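Local coordinates for protein D-alanyl-D-alanine carboxypeptidase (Vibrio cholerae, PDB 5TR7) that probably removes the terminal D-alanine from peptidoglycan precursor peptides, as a penicillin-binding serine carboxypeptidase of the S11 family, at residues 26-37 / 142-153. Residues are numbered along the deposited sequence; the frame is centred on the assembly and turned at random.
Sequences EMDTKLSPASLT and DDPNLYSTPYDL
Pro33 drops its ring into a hollow walled by Leu146, the backbone of Tyr147, Ser148 with its CB, and Leu153. Its CG meets Leu146 CD1 at 4.1 Å, its CD sits against Tyr147 CA, and its CB faces Ser148 CB and Leu153 CD2. Next along, Leu36 and Leu153 cross nearly at right angles, CD1 to CD1 at 3.9 Å, and both also press on Met228 of strand 221-230. Leu146 CD1 reaches past the proline to Thr37 OG1, whose hydroxyl is turned back to donate to Ala34 O. Leu31 and Ser148 form a single antiparallel bridge, a hydrogen-bonded pair: Ser148 N donates to Leu31 O (2.9 Å), and Leu31 N returns a bond to Ser148 O. Beside it the extended Lys30 chain lies over one face of the Tyr147 ring, CD 4.1 Å from the centroid in a CH-pi contact, with CE and NZ near CE1; chi1 of 57° sets Tyr147 CG between its backbone N and carbonyl carbon. The domain has the beta-lactamase-like fold of S11 peptidases, in which the loop after strand 21-25 leads to the SxxK motif; OG of Ser35, the predicted acylated serine, is hydrogen-bonded to NZ of Lys38, the predicted proton acceptor, and the contact ties that approach to the start of helix 150-163. There Thr149 is the N-cap, its OG1 accepting from Asp152 N (3.0 Å). Met27 O, at the type I turn of residues 26-29, rests against the Pro150 ring and accepts a hydrogen bond from Tyr151 N (3.0 Å). Met27 and Tyr151 then run side by side, CG against CB at 3.5 Å, and the sulfur meets the ring obliquely, while Asp28 OD1 also touches Tyr151 CB. Leu31 CD1 packs crosswise on Pro150 CD at 3.8 Å, with Met228 touching both side chains.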
# COMPACT_ATOMS: atom_id res chain seq x y z
N GLU A 26 -16.81 -3.11 -10.48
CA GLU A 26 -17.10 -2.78 -9.08
C GLU A 26 -16.15 -1.72 -8.53
O GLU A 26 -15.79 -1.72 -7.36
CB GLU A 26 -17.01 -4.08 -8.23
CG GLU A 26 -17.98 -5.15 -8.66
CD GLU A 26 -19.41 -4.77 -8.39
OE1 GLU A 26 -19.77 -4.45 -7.25
OE2 GLU A 26 -20.21 -4.81 -9.31
N MET A 27 -15.78 -0.82 -9.41
CA MET A 27 -14.82 0.25 -9.15
C MET A 27 -15.10 1.09 -7.88
O MET A 27 -14.17 1.47 -7.15
CB MET A 27 -14.91 1.16 -10.37
CG MET A 27 -13.99 2.34 -10.36
SD MET A 27 -14.04 3.28 -11.88
CE MET A 27 -15.54 4.22 -11.66
N ASP A 28 -16.37 1.40 -7.67
CA ASP A 28 -16.77 2.22 -6.55
C ASP A 28 -17.50 1.43 -5.49
O ASP A 28 -18.15 2.03 -4.62
CB ASP A 28 -17.63 3.41 -7.02
CG ASP A 28 -16.87 4.35 -7.91
OD1 ASP A 28 -15.72 4.70 -7.60
OD2 ASP A 28 -17.41 4.73 -8.96
N THR A 29 -17.36 0.10 -5.48
CA THR A 29 -18.07 -0.59 -4.41
C THR A 29 -17.10 -0.90 -3.23
O THR A 29 -15.96 -1.37 -3.38
CB THR A 29 -18.96 -1.75 -4.88
OG1 THR A 29 -18.20 -2.74 -5.56
CG2 THR A 29 -20.14 -1.30 -5.67
N LYS A 30 -17.60 -0.57 -2.05
CA LYS A 30 -16.90 -0.70 -0.78
C LYS A 30 -16.45 -2.07 -0.40
O LYS A 30 -17.18 -3.05 -0.56
CB LYS A 30 -17.67 -0.03 0.38
CG LYS A 30 -17.53 1.49 0.28
CD LYS A 30 -18.38 2.26 1.26
CE LYS A 30 -18.13 3.74 1.00
NZ LYS A 30 -19.01 4.50 1.90
N LEU A 31 -15.23 -2.08 0.12
CA LEU A 31 -14.50 -3.25 0.54
C LEU A 31 -13.66 -2.87 1.74
O LEU A 31 -13.34 -1.71 1.96
CB LEU A 31 -13.43 -3.58 -0.51
CG LEU A 31 -13.87 -4.05 -1.85
CD1 LEU A 31 -12.64 -3.94 -2.74
CD2 LEU A 31 -14.43 -5.48 -1.73
N SER A 32 -13.13 -3.92 2.34
CA SER A 32 -12.26 -3.84 3.48
C SER A 32 -10.86 -3.90 2.80
O SER A 32 -10.55 -4.84 2.11
CB SER A 32 -12.64 -5.03 4.37
OG SER A 32 -12.18 -4.87 5.67
N PRO A 33 -10.05 -2.83 2.89
CA PRO A 33 -8.77 -2.77 2.16
C PRO A 33 -7.59 -3.49 2.81
O PRO A 33 -6.57 -3.78 2.15
CB PRO A 33 -8.47 -1.28 2.10
CG PRO A 33 -9.06 -0.75 3.36
CD PRO A 33 -10.33 -1.54 3.55
N ALA A 34 -7.75 -3.75 4.09
CA ALA A 34 -6.79 -4.49 4.86
C ALA A 34 -5.41 -3.88 4.73
O ALA A 34 -5.24 -2.67 4.79
CB ALA A 34 -6.80 -5.98 4.47
N SER A 35 -4.44 -4.71 4.45
CA SER A 35 -3.06 -4.24 4.45
C SER A 35 -2.79 -3.16 3.37
O SER A 35 -1.74 -2.49 3.40
CB SER A 35 -2.19 -5.47 4.39
OG SER A 35 -0.87 -5.20 4.67
N LEU A 36 -3.73 -2.92 2.46
CA LEU A 36 -3.51 -1.88 1.47
C LEU A 36 -3.62 -0.52 2.18
O LEU A 36 -3.14 0.49 1.66
CB LEU A 36 -4.49 -1.97 0.30
CG LEU A 36 -4.38 -3.21 -0.52
CD1 LEU A 36 -5.49 -3.11 -1.52
CD2 LEU A 36 -2.99 -3.37 -1.20
N THR A 37 -4.23 -0.54 3.37
CA THR A 37 -4.30 0.66 4.23
C THR A 37 -2.88 1.23 4.48
O THR A 37 -2.70 2.42 4.70
CB THR A 37 -4.91 0.26 5.59
OG1 THR A 37 -6.26 -0.15 5.40
CG2 THR A 37 -4.91 1.41 6.58
N ASP A 142 -9.26 -5.42 10.33
CA ASP A 142 -10.70 -5.19 10.30
C ASP A 142 -11.49 -4.38 11.26
O ASP A 142 -11.41 -4.57 12.45
CB ASP A 142 -11.46 -6.47 10.68
CG ASP A 142 -11.95 -7.23 9.52
OD1 ASP A 142 -11.33 -7.20 8.44
OD2 ASP A 142 -12.99 -7.87 9.74
N ASP A 143 -12.41 -3.63 10.68
CA ASP A 143 -13.24 -2.73 11.44
C ASP A 143 -14.42 -2.39 10.56
O ASP A 143 -14.24 -2.19 9.37
CB ASP A 143 -12.49 -1.47 11.84
CG ASP A 143 -13.31 -0.57 12.75
OD1 ASP A 143 -14.46 -0.22 12.40
OD2 ASP A 143 -12.77 -0.15 13.80
N PRO A 144 -15.65 -2.37 11.11
CA PRO A 144 -16.79 -2.00 10.29
C PRO A 144 -16.59 -0.67 9.55
O PRO A 144 -17.01 -0.55 8.40
CB PRO A 144 -17.94 -1.85 11.31
CG PRO A 144 -17.55 -2.71 12.44
CD PRO A 144 -16.05 -2.88 12.43
N ASN A 145 -15.97 0.31 10.21
CA ASN A 145 -15.73 1.64 9.62
C ASN A 145 -14.42 1.85 8.88
O ASN A 145 -14.04 3.00 8.60
CB ASN A 145 -15.91 2.73 10.69
CG ASN A 145 -17.33 3.22 10.73
OD1 ASN A 145 -17.93 3.46 9.67
ND2 ASN A 145 -17.87 3.43 11.91
N LEU A 146 -13.73 0.76 8.57
CA LEU A 146 -12.48 0.84 7.78
C LEU A 146 -12.85 0.30 6.42
O LEU A 146 -13.17 -0.86 6.29
CB LEU A 146 -11.36 0.03 8.43
CG LEU A 146 -10.04 -0.18 7.68
CD1 LEU A 146 -9.49 1.07 7.04
CD2 LEU A 146 -8.99 -0.77 8.62
N TYR A 147 -12.88 1.17 5.42
CA TYR A 147 -13.25 0.74 4.07
C TYR A 147 -12.70 1.64 3.00
O TYR A 147 -12.36 2.79 3.25
CB TYR A 147 -14.80 0.67 3.94
CG TYR A 147 -15.50 1.97 4.25
CD1 TYR A 147 -15.49 3.04 3.34
CD2 TYR A 147 -16.15 2.13 5.44
CE1 TYR A 147 -16.10 4.24 3.63
CE2 TYR A 147 -16.81 3.32 5.75
CZ TYR A 147 -16.79 4.35 4.87
OH TYR A 147 -17.45 5.46 5.26
N SER A 148 -12.64 1.12 1.78
CA SER A 148 -12.21 1.89 0.65
C SER A 148 -12.84 1.27 -0.56
O SER A 148 -13.82 0.52 -0.43
CB SER A 148 -10.70 1.96 0.52
OG SER A 148 -10.33 2.89 -0.50
N THR A 149 -12.34 1.64 -1.74
CA THR A 149 -12.83 1.11 -3.02
C THR A 149 -11.63 0.99 -3.96
O THR A 149 -10.60 1.68 -3.77
CB THR A 149 -13.85 2.05 -3.73
OG1 THR A 149 -13.19 3.26 -4.11
CG2 THR A 149 -15.06 2.39 -2.85
N PRO A 150 -11.76 0.10 -4.98
CA PRO A 150 -10.68 -0.03 -5.95
C PRO A 150 -10.29 1.29 -6.57
O PRO A 150 -9.11 1.52 -6.82
CB PRO A 150 -11.29 -0.92 -7.02
CG PRO A 150 -12.25 -1.77 -6.27
CD PRO A 150 -12.77 -0.95 -5.13
N TYR A 151 -11.28 2.10 -6.90
CA TYR A 151 -11.00 3.37 -7.52
C TYR A 151 -10.20 4.26 -6.56
O TYR A 151 -9.17 4.80 -6.96
CB TYR A 151 -12.29 4.09 -7.92
CG TYR A 151 -12.03 5.43 -8.53
CD1 TYR A 151 -11.41 5.54 -9.78
CD2 TYR A 151 -12.35 6.59 -7.86
CE1 TYR A 151 -11.09 6.78 -10.31
CE2 TYR A 151 -12.06 7.83 -8.40
CZ TYR A 151 -11.49 7.92 -9.64
OH TYR A 151 -11.23 9.15 -10.16
N ASP A 152 -10.66 4.37 -5.31
CA ASP A 152 -9.95 5.19 -4.33
C ASP A 152 -8.52 4.68 -4.09
O ASP A 152 -7.61 5.48 -3.90
CB ASP A 152 -10.69 5.28 -3.02
CG ASP A 152 -11.99 6.11 -3.12
OD1 ASP A 152 -12.42 6.53 -4.23
OD2 ASP A 152 -12.58 6.34 -2.06
N LEU A 153 -8.37 3.36 -4.05
CA LEU A 153 -7.05 2.78 -3.88
C LEU A 153 -6.16 3.11 -5.10
O LEU A 153 -4.97 3.38 -4.93
CB LEU A 153 -7.17 1.25 -3.60
CG LEU A 153 -7.83 0.88 -2.25
CD1 LEU A 153 -8.31 -0.53 -2.19
CD2 LEU A 153 -6.85 1.14 -1.13